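Local coordinates for homocysteine S-methyltransferase (Escherichia coli, PDB 5DMM), which catalyses methyl transfer from S-methylmethionine, or less efficiently from S-adenosylmethionine, to homocysteine, using zinc to make methionine, at residues A73-F78 with H150-E155; E144-F149 with L170-E175; L165-L170 with E177-L182; E181-Y186 with A191-T196. All blocks are in the same frame, centred on the assembly; numbering follows the deposited sequence. Where two conformers were deposited one is given.

Contact 1 (A73-F78 with H150-E155); sequences ATPAGF and HRPRVE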
# COMPACT_ATOMS: atom_id res chain seq x y z
N ALA A 73 4.29 -5.41 -9.70
CA ALA A 73 3.82 -6.59 -10.42
C ALA A 73 2.61 -6.27 -11.32
O ALA A 73 1.46 -6.32 -10.89
CB ALA A 73 3.47 -7.70 -9.43
N THR A 74 2.90 -5.94 -12.57
CA THR A 74 1.86 -5.78 -13.59
C THR A 74 2.28 -6.55 -14.83
O THR A 74 3.46 -6.81 -15.01
CB THR A 74 1.65 -4.31 -14.00
OG1 THR A 74 2.90 -3.76 -14.43
CG2 THR A 74 1.08 -3.48 -12.83
N PRO A 75 1.32 -6.91 -15.69
CA PRO A 75 1.69 -7.49 -16.98
C PRO A 75 2.64 -6.59 -17.77
O PRO A 75 3.58 -7.10 -18.38
CB PRO A 75 0.35 -7.64 -17.69
CG PRO A 75 -0.63 -7.86 -16.57
CD PRO A 75 -0.14 -6.96 -15.46
N ALA A 76 2.43 -5.27 -17.74
CA ALA A 76 3.33 -4.33 -18.41
C ALA A 76 4.77 -4.47 -17.92
O ALA A 76 5.71 -4.57 -18.72
CB ALA A 76 2.85 -2.88 -18.20
N GLY A 77 4.95 -4.44 -16.60
CA GLY A 77 6.28 -4.57 -16.02
C GLY A 77 6.91 -5.93 -16.30
O GLY A 77 8.08 -6.01 -16.70
N PHE A 78 6.14 -7.00 -16.11
CA PHE A 78 6.71 -8.34 -16.16
C PHE A 78 6.90 -8.86 -17.59
O PHE A 78 7.46 -9.95 -17.78
CB PHE A 78 5.84 -9.33 -15.36
CG PHE A 78 6.01 -9.23 -13.85
CD1 PHE A 78 6.95 -8.38 -13.29
CD2 PHE A 78 5.24 -10.02 -13.01
CE1 PHE A 78 7.11 -8.30 -11.89
CE2 PHE A 78 5.40 -9.96 -11.63
CZ PHE A 78 6.33 -9.10 -11.07
N HIS A 150 -3.67 -0.80 -15.24
CA HIS A 150 -4.01 -1.21 -13.89
C HIS A 150 -4.97 -2.40 -13.79
O HIS A 150 -4.93 -3.14 -12.82
CB HIS A 150 -4.63 -0.04 -13.13
CG HIS A 150 -3.64 0.95 -12.61
ND1 HIS A 150 -2.74 0.64 -11.62
CD2 HIS A 150 -3.40 2.24 -12.96
CE1 HIS A 150 -2.00 1.70 -11.36
NE2 HIS A 150 -2.38 2.68 -12.16
N ARG A 151 -5.85 -2.54 -14.78
CA ARG A 151 -6.93 -3.53 -14.71
C ARG A 151 -6.52 -4.98 -14.36
O ARG A 151 -7.10 -5.56 -13.45
CB ARG A 151 -7.72 -3.54 -16.03
CG ARG A 151 -8.85 -4.56 -16.05
CD ARG A 151 -9.73 -4.42 -17.31
NE ARG A 151 -10.43 -3.14 -17.36
CZ ARG A 151 -10.16 -2.17 -18.24
NH1 ARG A 151 -9.21 -2.34 -19.15
NH2 ARG A 151 -10.85 -1.03 -18.20
N PRO A 152 -5.54 -5.57 -15.08
CA PRO A 152 -5.20 -6.97 -14.75
C PRO A 152 -4.76 -7.20 -13.30
O PRO A 152 -5.09 -8.25 -12.72
CB PRO A 152 -4.03 -7.29 -15.68
CG PRO A 152 -4.00 -6.23 -16.70
CD PRO A 152 -4.65 -5.02 -16.12
N ARG A 153 -4.03 -6.25 -12.73
CA ARG A 153 -3.56 -6.41 -11.35
C ARG A 153 -4.73 -6.24 -10.37
O ARG A 153 -4.82 -6.97 -9.38
CB ARG A 153 -2.44 -5.42 -11.02
CG ARG A 153 -2.08 -5.37 -9.53
CD ARG A 153 -0.82 -4.55 -9.29
NE ARG A 153 -0.93 -3.22 -9.87
CZ ARG A 153 0.03 -2.31 -9.84
NH1 ARG A 153 1.19 -2.58 -9.24
NH2 ARG A 153 -0.17 -1.12 -10.41
N VAL A 154 -5.60 -5.27 -10.62
CA VAL A 154 -6.79 -5.13 -9.78
C VAL A 154 -7.59 -6.42 -9.78
O VAL A 154 -7.98 -6.92 -8.73
CB VAL A 154 -7.68 -3.94 -10.22
CG1 VAL A 154 -9.04 -4.02 -9.56
CG2 VAL A 154 -7.00 -2.61 -9.90
N GLU A 155 -7.82 -6.99 -10.96
CA GLU A 155 -8.59 -8.21 -11.05
C GLU A 155 -7.92 -9.38 -10.34
O GLU A 155 -8.56 -10.12 -9.59
CB GLU A 155 -8.88 -8.54 -12.53
CG GLU A 155 -9.96 -7.61 -13.07
CD GLU A 155 -10.36 -7.89 -14.52
OE1 GLU A 155 -9.84 -8.84 -15.14
OE2 GLU A 155 -11.21 -7.13 -15.04

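Contact 2 (E144-F149 with L170-E175); sequences EAFQAF and LPNFSE. With ZN (zinc ion), chain D.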
# COMPACT_ATOMS: atom_id res chain seq x y z
N GLU A 144 -8.08 5.46 -20.66
CA GLU A 144 -8.10 4.07 -21.10
C GLU A 144 -6.76 3.38 -20.92
O GLU A 144 -6.71 2.18 -20.58
CB GLU A 144 -8.51 3.98 -22.57
CG GLU A 144 -9.93 4.40 -22.84
CD GLU A 144 -10.02 5.82 -23.36
OE1 GLU A 144 -9.33 6.70 -22.82
OE2 GLU A 144 -10.79 6.04 -24.33
N ALA A 145 -5.68 4.11 -21.18
CA ALA A 145 -4.34 3.55 -21.06
C ALA A 145 -3.99 3.28 -19.60
O ALA A 145 -3.45 2.23 -19.27
CB ALA A 145 -3.30 4.48 -21.69
N PHE A 146 -4.30 4.24 -18.74
CA PHE A 146 -4.12 4.03 -17.30
C PHE A 146 -4.93 2.82 -16.85
O PHE A 146 -4.44 1.97 -16.11
CB PHE A 146 -4.57 5.25 -16.49
CG PHE A 146 -3.53 6.35 -16.39
CD1 PHE A 146 -2.21 6.07 -16.12
CD2 PHE A 146 -3.92 7.68 -16.55
CE1 PHE A 146 -1.26 7.10 -16.01
CE2 PHE A 146 -2.99 8.71 -16.45
CZ PHE A 146 -1.66 8.42 -16.18
N GLN A 147 -6.19 2.77 -17.28
CA GLN A 147 -7.06 1.69 -16.86
C GLN A 147 -6.59 0.34 -17.43
O GLN A 147 -6.64 -0.67 -16.72
CB GLN A 147 -8.51 2.00 -17.25
CG GLN A 147 -9.12 3.12 -16.40
CD GLN A 147 -10.55 3.45 -16.74
OE1 GLN A 147 -11.02 3.16 -17.84
NE2 GLN A 147 -11.26 4.08 -15.80
N ALA A 148 -6.11 0.32 -18.67
CA ALA A 148 -5.56 -0.92 -19.23
C ALA A 148 -4.31 -1.38 -18.48
O ALA A 148 -4.07 -2.59 -18.34
CB ALA A 148 -5.24 -0.73 -20.71
N PHE A 149 -3.51 -0.43 -18.02
CA PHE A 149 -2.31 -0.74 -17.24
C PHE A 149 -2.67 -1.37 -15.90
O PHE A 149 -2.06 -2.35 -15.49
CB PHE A 149 -1.46 0.52 -17.01
CG PHE A 149 -0.37 0.36 -15.98
CD1 PHE A 149 0.82 -0.27 -16.30
CD2 PHE A 149 -0.53 0.84 -14.70
CE1 PHE A 149 1.83 -0.42 -15.36
CE2 PHE A 149 0.48 0.70 -13.74
CZ PHE A 149 1.66 0.07 -14.08
N LEU A 170 1.04 7.26 -5.04
CA LEU A 170 0.43 7.86 -6.23
C LEU A 170 0.78 9.34 -6.37
O LEU A 170 0.49 10.12 -5.48
CB LEU A 170 -1.09 7.69 -6.17
CG LEU A 170 -1.65 6.29 -5.91
CD1 LEU A 170 -3.16 6.36 -5.79
CD2 LEU A 170 -1.25 5.31 -7.01
N PRO A 171 1.38 9.74 -7.50
CA PRO A 171 1.86 11.11 -7.70
C PRO A 171 1.04 11.94 -8.69
O PRO A 171 1.27 13.14 -8.79
CB PRO A 171 3.25 10.89 -8.27
CG PRO A 171 3.04 9.67 -9.17
CD PRO A 171 1.96 8.82 -8.50
N ASN A 172 0.13 11.28 -9.40
CA ASN A 172 -0.51 11.84 -10.59
C ASN A 172 -2.03 11.84 -10.48
O ASN A 172 -2.65 10.79 -10.28
CB ASN A 172 -0.05 11.05 -11.83
CG ASN A 172 -0.63 11.58 -13.12
OD1 ASN A 172 -1.81 11.39 -13.40
ND2 ASN A 172 0.21 12.23 -13.92
N PHE A 173 -2.63 13.02 -10.60
CA PHE A 173 -4.07 13.22 -10.43
C PHE A 173 -4.90 12.52 -11.49
O PHE A 173 -5.92 11.91 -11.17
CB PHE A 173 -4.38 14.72 -10.42
CG PHE A 173 -5.79 15.05 -10.02
CD1 PHE A 173 -6.37 14.48 -8.91
CD2 PHE A 173 -6.51 15.99 -10.74
CE1 PHE A 173 -7.68 14.81 -8.53
CE2 PHE A 173 -7.82 16.33 -10.36
CZ PHE A 173 -8.40 15.73 -9.26
N SER A 174 -4.47 12.61 -12.75
CA SER A 174 -5.26 12.00 -13.82
C SER A 174 -5.28 10.48 -13.64
O SER A 174 -6.30 9.84 -13.89
CB SER A 174 -4.72 12.39 -15.20
OG SER A 174 -3.47 11.78 -15.47
N GLU A 175 -4.18 9.91 -13.16
CA GLU A 175 -4.14 8.47 -12.88
C GLU A 175 -5.02 8.12 -11.67
O GLU A 175 -5.70 7.10 -11.66
CB GLU A 175 -2.70 8.00 -12.66
CG GLU A 175 -2.58 6.56 -12.20
CD GLU A 175 -1.14 6.13 -11.98
OE1 GLU A 175 -0.28 6.99 -11.68
OE2 GLU A 175 -0.86 4.92 -12.13
ZN ZN D . -9.65 8.67 -23.42
O HOH W 1 -8.27 10.35 -22.16
O HOH W 2 -8.98 8.90 -25.39

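Contact 3 (L165-L170 with E177-L182); sequences LACETL and EALAEL. With HCS (2-amino-4-mercapto-butyric acid), chain F.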
# COMPACT_ATOMS: atom_id res chain seq x y z
N LEU A 165 -7.62 -2.94 -1.46
CA LEU A 165 -6.55 -2.53 -2.35
C LEU A 165 -5.82 -1.36 -1.73
O LEU A 165 -6.45 -0.38 -1.27
CB LEU A 165 -7.08 -2.14 -3.72
CG LEU A 165 -7.88 -3.21 -4.47
CD1 LEU A 165 -8.41 -2.67 -5.79
CD2 LEU A 165 -7.00 -4.43 -4.74
N ALA A 166 -4.51 -1.47 -1.70
CA ALA A 166 -3.64 -0.37 -1.28
C ALA A 166 -3.12 0.35 -2.52
O ALA A 166 -2.09 -0.02 -3.08
CB ALA A 166 -2.49 -0.89 -0.45
N CYS A 167 -3.85 1.37 -2.97
CA CYS A 167 -3.43 2.14 -4.12
C CYS A 167 -2.49 3.20 -3.57
O CYS A 167 -2.94 4.14 -2.93
CB CYS A 167 -4.63 2.76 -4.84
SG CYS A 167 -5.82 1.50 -5.40
N GLU A 168 -1.20 3.03 -3.80
CA GLU A 168 -0.20 3.74 -3.00
C GLU A 168 0.91 4.41 -3.79
O GLU A 168 1.16 4.06 -4.95
CB GLU A 168 0.42 2.77 -2.00
CG GLU A 168 1.14 1.60 -2.68
CD GLU A 168 1.72 0.61 -1.69
OE1 GLU A 168 1.69 0.89 -0.47
OE2 GLU A 168 2.23 -0.45 -2.14
N THR A 169 1.60 5.35 -3.14
CA THR A 169 2.72 6.06 -3.74
C THR A 169 2.28 6.78 -5.03
O THR A 169 3.05 6.92 -5.99
CB THR A 169 3.91 5.10 -4.05
OG1 THR A 169 3.96 4.06 -3.06
CG2 THR A 169 5.24 5.84 -4.07
N LEU A 170 1.04 7.26 -5.04
CA LEU A 170 0.43 7.86 -6.23
C LEU A 170 0.78 9.34 -6.37
O LEU A 170 0.49 10.12 -5.48
CB LEU A 170 -1.09 7.69 -6.17
CG LEU A 170 -1.65 6.29 -5.91
CD1 LEU A 170 -3.16 6.36 -5.79
CD2 LEU A 170 -1.25 5.31 -7.01
N GLU A 177 -7.77 9.64 -10.83
CA GLU A 177 -9.13 9.64 -11.37
C GLU A 177 -9.45 8.34 -12.11
O GLU A 177 -10.49 7.72 -11.90
CB GLU A 177 -9.33 10.81 -12.34
CG GLU A 177 -8.99 12.17 -11.77
CD GLU A 177 -8.96 13.25 -12.84
OE1 GLU A 177 -9.54 13.04 -13.93
OE2 GLU A 177 -8.36 14.31 -12.58
N ALA A 178 -8.54 7.95 -13.00
CA ALA A 178 -8.68 6.72 -13.79
C ALA A 178 -8.84 5.51 -12.88
O ALA A 178 -9.69 4.63 -13.12
CB ALA A 178 -7.48 6.54 -14.70
N LEU A 179 -8.04 5.47 -11.83
CA LEU A 179 -8.08 4.38 -10.86
C LEU A 179 -9.38 4.36 -10.04
O LEU A 179 -9.94 3.29 -9.80
CB LEU A 179 -6.87 4.49 -9.91
CG LEU A 179 -6.23 3.25 -9.30
CD1 LEU A 179 -5.96 2.20 -10.34
CD2 LEU A 179 -4.92 3.63 -8.59
N ALA A 180 -9.87 5.52 -9.61
CA ALA A 180 -11.14 5.57 -8.89
C ALA A 180 -12.28 5.12 -9.80
O ALA A 180 -13.18 4.39 -9.38
CB ALA A 180 -11.40 6.98 -8.35
N GLU A 181 -12.23 5.55 -11.06
CA GLU A 181 -13.21 5.11 -12.05
C GLU A 181 -13.16 3.59 -12.25
O GLU A 181 -14.19 2.92 -12.26
CB GLU A 181 -12.97 5.82 -13.39
CG GLU A 181 -13.41 7.27 -13.43
CD GLU A 181 -14.90 7.42 -13.65
OE1 GLU A 181 -15.38 7.10 -14.77
OE2 GLU A 181 -15.60 7.86 -12.71
N LEU A 182 -11.95 3.07 -12.42
CA LEU A 182 -11.74 1.64 -12.59
C LEU A 182 -12.37 0.80 -11.47
O LEU A 182 -12.97 -0.25 -11.73
CB LEU A 182 -10.24 1.34 -12.68
CG LEU A 182 -9.86 -0.14 -12.83
CD1 LEU A 182 -10.51 -0.76 -14.06
CD2 LEU A 182 -8.34 -0.29 -12.91
N HCS F . 6.12 -1.60 -2.33
CA HCS F . 5.81 -0.78 -1.18
CB HCS F . 5.67 0.67 -1.60
CG HCS F . 6.97 1.20 -2.19
SD HCS F . 6.88 3.00 -2.37
C HCS F . 4.52 -1.25 -0.57
OXT HCS F . 3.91 -2.19 -1.12
O HCS F . 4.10 -0.68 0.46

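Contact 4 (E181-Y186 with A191-T196); sequences ELLTAY and AWFSFT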
# COMPACT_ATOMS: atom_id res chain seq x y z
N GLU A 181 -12.23 5.55 -11.06
CA GLU A 181 -13.21 5.11 -12.05
C GLU A 181 -13.16 3.59 -12.25
O GLU A 181 -14.19 2.92 -12.26
CB GLU A 181 -12.97 5.82 -13.39
CG GLU A 181 -13.41 7.27 -13.43
CD GLU A 181 -14.90 7.42 -13.65
OE1 GLU A 181 -15.38 7.10 -14.77
OE2 GLU A 181 -15.60 7.86 -12.71
N LEU A 182 -11.95 3.07 -12.42
CA LEU A 182 -11.74 1.64 -12.59
C LEU A 182 -12.37 0.80 -11.47
O LEU A 182 -12.97 -0.25 -11.73
CB LEU A 182 -10.24 1.34 -12.68
CG LEU A 182 -9.86 -0.14 -12.83
CD1 LEU A 182 -10.51 -0.76 -14.06
CD2 LEU A 182 -8.34 -0.29 -12.91
N LEU A 183 -12.23 1.24 -10.23
CA LEU A 183 -12.73 0.47 -9.09
C LEU A 183 -14.25 0.29 -9.10
O LEU A 183 -14.75 -0.69 -8.57
CB LEU A 183 -12.30 1.12 -7.76
CG LEU A 183 -10.79 1.02 -7.54
CD1 LEU A 183 -10.43 1.46 -6.13
CD2 LEU A 183 -10.30 -0.40 -7.82
N THR A 184 -14.98 1.24 -9.68
CA THR A 184 -16.43 1.12 -9.73
C THR A 184 -16.88 -0.08 -10.57
O THR A 184 -18.00 -0.57 -10.39
CB THR A 184 -17.10 2.42 -10.29
OG1 THR A 184 -16.74 2.61 -11.67
CG2 THR A 184 -16.66 3.63 -9.47
N ALA A 185 -16.01 -0.59 -11.44
CA ALA A 185 -16.34 -1.76 -12.24
C ALA A 185 -16.21 -3.05 -11.42
O ALA A 185 -16.51 -4.14 -11.94
CB ALA A 185 -15.45 -1.83 -13.47
N TYR A 186 -15.76 -2.93 -10.17
CA TYR A 186 -15.63 -4.06 -9.23
C TYR A 186 -16.32 -3.68 -7.93
O TYR A 186 -15.67 -3.25 -6.98
CB TYR A 186 -14.15 -4.40 -8.97
CG TYR A 186 -13.42 -4.56 -10.27
CD1 TYR A 186 -12.77 -3.48 -10.85
CD2 TYR A 186 -13.47 -5.76 -10.97
CE1 TYR A 186 -12.15 -3.60 -12.08
CE2 TYR A 186 -12.87 -5.89 -12.19
CZ TYR A 186 -12.21 -4.80 -12.74
OH TYR A 186 -11.60 -4.93 -13.95
N ALA A 191 -10.82 0.28 -1.21
CA ALA A 191 -9.42 0.70 -1.34
C ALA A 191 -9.06 1.88 -0.45
O ALA A 191 -9.94 2.68 -0.09
CB ALA A 191 -9.11 1.05 -2.79
N TRP A 192 -7.78 2.00 -0.10
CA TRP A 192 -7.26 3.29 0.33
C TRP A 192 -6.43 3.84 -0.81
O TRP A 192 -5.94 3.09 -1.66
CB TRP A 192 -6.46 3.21 1.65
CG TRP A 192 -5.04 2.63 1.66
CD1 TRP A 192 -3.91 3.16 1.08
CD2 TRP A 192 -4.59 1.46 2.37
NE1 TRP A 192 -2.81 2.38 1.36
CE2 TRP A 192 -3.20 1.33 2.15
CE3 TRP A 192 -5.24 0.50 3.16
CZ2 TRP A 192 -2.45 0.29 2.71
CZ3 TRP A 192 -4.49 -0.53 3.72
CH2 TRP A 192 -3.11 -0.63 3.48
N PHE A 193 -6.35 5.16 -0.87
CA PHE A 193 -5.51 5.87 -1.82
C PHE A 193 -4.48 6.67 -1.03
O PHE A 193 -4.85 7.53 -0.23
CB PHE A 193 -6.34 6.81 -2.71
CG PHE A 193 -7.01 6.14 -3.89
CD1 PHE A 193 -7.78 5.00 -3.72
CD2 PHE A 193 -6.89 6.67 -5.17
CE1 PHE A 193 -8.41 4.38 -4.82
CE2 PHE A 193 -7.52 6.06 -6.27
CZ PHE A 193 -8.28 4.91 -6.09
N SER A 194 -3.21 6.37 -1.26
CA SER A 194 -2.14 7.06 -0.58
C SER A 194 -1.21 7.72 -1.60
O SER A 194 -0.90 7.12 -2.63
CB SER A 194 -1.39 6.10 0.33
OG SER A 194 -0.31 6.76 0.97
N PHE A 195 -0.77 8.93 -1.28
CA PHE A 195 -0.13 9.84 -2.24
C PHE A 195 1.31 10.20 -1.89
O PHE A 195 1.69 10.20 -0.71
CB PHE A 195 -0.93 11.16 -2.32
CG PHE A 195 -2.41 10.96 -2.35
CD1 PHE A 195 -3.00 10.28 -3.41
CD2 PHE A 195 -3.21 11.43 -1.33
CE1 PHE A 195 -4.37 10.08 -3.44
CE2 PHE A 195 -4.58 11.23 -1.35
CZ PHE A 195 -5.16 10.55 -2.41
N THR A 196 2.10 10.53 -2.92
CA THR A 196 3.36 11.25 -2.70
C THR A 196 3.13 12.73 -2.98
O THR A 196 2.24 13.11 -3.75
CB THR A 196 4.52 10.73 -3.58
OG1 THR A 196 4.21 10.92 -4.96
CG2 THR A 196 4.79 9.27 -3.28

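Contact 1 (A73-F78 with H150-E155)
Thr74 and Arg153 carry the first kind of interaction here, a methyl group set over a flat cation. Thr74 CG2 lies on one face of the guanidinium, over its centre, 3.4 Å from Arg153 CZ. The arginine chain leaves the helix with CG anti to the backbone N (chi1 170°) and then bends at chi3 (54°), which swings the flat group across the threonine methyl. His150 ND1 sits in the plane of the same group, at its edge.

Polar gripping comes from elsewhere: Arg153 NH1 donates to Ser70 O and more weakly to Tyr71 O, while NH2 makes a weak bond to Gly123 O. The carbonyl Ala73 O has no polar partner in the model, and packs instead 3.3 Å from Arg153 CD. With an alanine here instead of the arginine, the Thr74 methyl is likely to lose its flat partner and Ser70 O its donor.

Apolar contact is left to two prolines, Pro75 CG resting 3.6 Å from Pro152 CB. Capping is local: Thr74, the N-cap of the short helix 75-78, accepts from Gly77 N through OG1, at 3.1 Å and nearly straight (163°).

In the barrel, the contact fastens the segment following strand 65-67 to helix 143-159, with helix 85-109 packed against both partners through Ala73 and Pro152.

Contact 2 (E144-F149 with L170-E175)
Asn172 OD1, which approaches the Phe146 ring obliquely, is gripped by two donors: Ser174 OG at 2.7 Å and Glu175 N at 2.8 Å, both in the carbonyl plane. Asn172 is the N-cap of helix 173-183, just after strand 164-170 of the TIM barrel: the bond from Glu175 N is the capping bond, and the Ser174 hydroxyl adds a second. Asn172 ND2, the other arm of the amide, is held by Gly137 O, which probably fixes the rotation of the amide.

Against this capped turn lies Phe146 of the preceding barrel helix. Glu175 CB sits over the ring in a CH-pi contact, 3.7 Å from the Phe146 centroid and 11° off the ring normal, whereas Ser174 OG meets the ring edge 3.3 Å from Phe146 CE2. The Glu175 carboxylate runs on nearly parallel to the ring, the two planes 13° apart, and its oxygens bond to Tyr139 OH, His150 NE2 and Tyr125 N. Cutting the phenylalanine back to an alanine is likely to open a gap beside the Glu175 methylenes and let the carboxylate shift from these partners.

Two residues earlier on the helix, Glu144 OE1 binds a zinc ion, distinct from the one held by Cys229 and Cys295, at 2.1 Å; two waters are also among its ligands.

Contact 3 (L165-L170 with E177-L182)
Leu179 reaches the barrel strand through an unusual first torsion, chi1 -149° being well off a staggered value, which brings CD2 down onto Cys167. On the other side Cys167 SG stands beside its own backbone N, anti to the carbonyl carbon (chi1 -59°), which offers the leucine both CB and SG. The methyl Leu179 CD2 lies 3.9 Å from Cys167 CB and equally far from Cys167 SG. A looser touch follows at the end of the strand, where Leu170 CD1 is 4.3 Å from Leu179 CD2. This is the strand-to-helix layer of a beta-alpha-beta unit in the barrel, with helix 173-183 packed on the outward face of strand 164-170; the imidazole of His150, from helix 143-159, backs the same leucine.

The opposite face of the strand serves the substrate. Glu168 points away from the helix, and its OE2 lies 2.6 Å from OXT of the bound homocysteine, with OE1 hydrogen-bonded to Tyr253 OH and OE2 to Ser121 OG. The chain then turns a corner at Thr169, and Thr169 OG1 comes within 3.2 Å of the substrate sulfur SD.

The chemistry therefore splits by side along one strand. Toward the helix only carbon and sulfur meet, in dispersion contacts that ask for no polar partner, while the oxygens of Glu168 and Thr169 lie close to the homocysteine, those of Glu168 being shared with Tyr253 and Ser121.

Contact 4 (E181-Y186 with A191-T196)
Ala191 opens the strand with a methyl group that meets Leu183: Ala191 CB is 3.6 Å from Leu183 CD1. It is a small residue meeting a branched one, and the same leucine methyl goes on to touch a second residue of the strand. Trp192, next along, turns its side chain away from the helix, where NE1 bonds to Tyr253 OH. Phe193 then comes back toward it and completes the contact. Its ring presents an edge, with Leu183 CD1 close to the ring plane and 3.8 Å from Phe193 CE1, the two side chains advancing on one another from opposite directions. CG of the phenylalanine lies anti to its carbonyl carbon (chi1 -82°), which carries the ring across toward the helix. Farther along, Ser194 OG bonds to Asn228 OD1.

On the helix side the chain is winding down. Glu181 O accepts both from Thr184 OG1, at 2.6 Å, and from Thr184 N, at 3.2 Å, and a type I beta turn from Leu183 to Tyr186 is closed by Tyr186 N on Leu183 O at 2.9 Å. Leu183 is the first residue of that turn, and a single methyl, CD1, makes both of its contacts with the strand.

The contact completes the beta-alpha-beta crossover: strand 191-197 lies between strands 164-170 and 222-228 in the parallel sheet, Leu183 also touches Leu165, and helix 209-217 packs on Phe193 through Leu216.

Read from the N terminus, contact 1 closes the longest loop, bringing 73-78 to helix 143-159 across 71 residues. Contact 2 starts on that helix just before contact 1 closes, so the two cross. Contact 3 opens on strand 164-170 before contact 2 ends, crossing it and sharing Leu170. Contact 4 then begins on Glu181 and Leu182, where contact 3 finishes, and the pair forms a series along one beta-alpha-beta unit. Contacts 1 and 4, in series along the chain, are bridged by a probable hydrogen bond between Glu155 OE2 and Tyr186 OH. Together they tie 73-78 to helix 143-159, that helix to the start of helix 173-183, and the latter to strands 164-170 and 191-197.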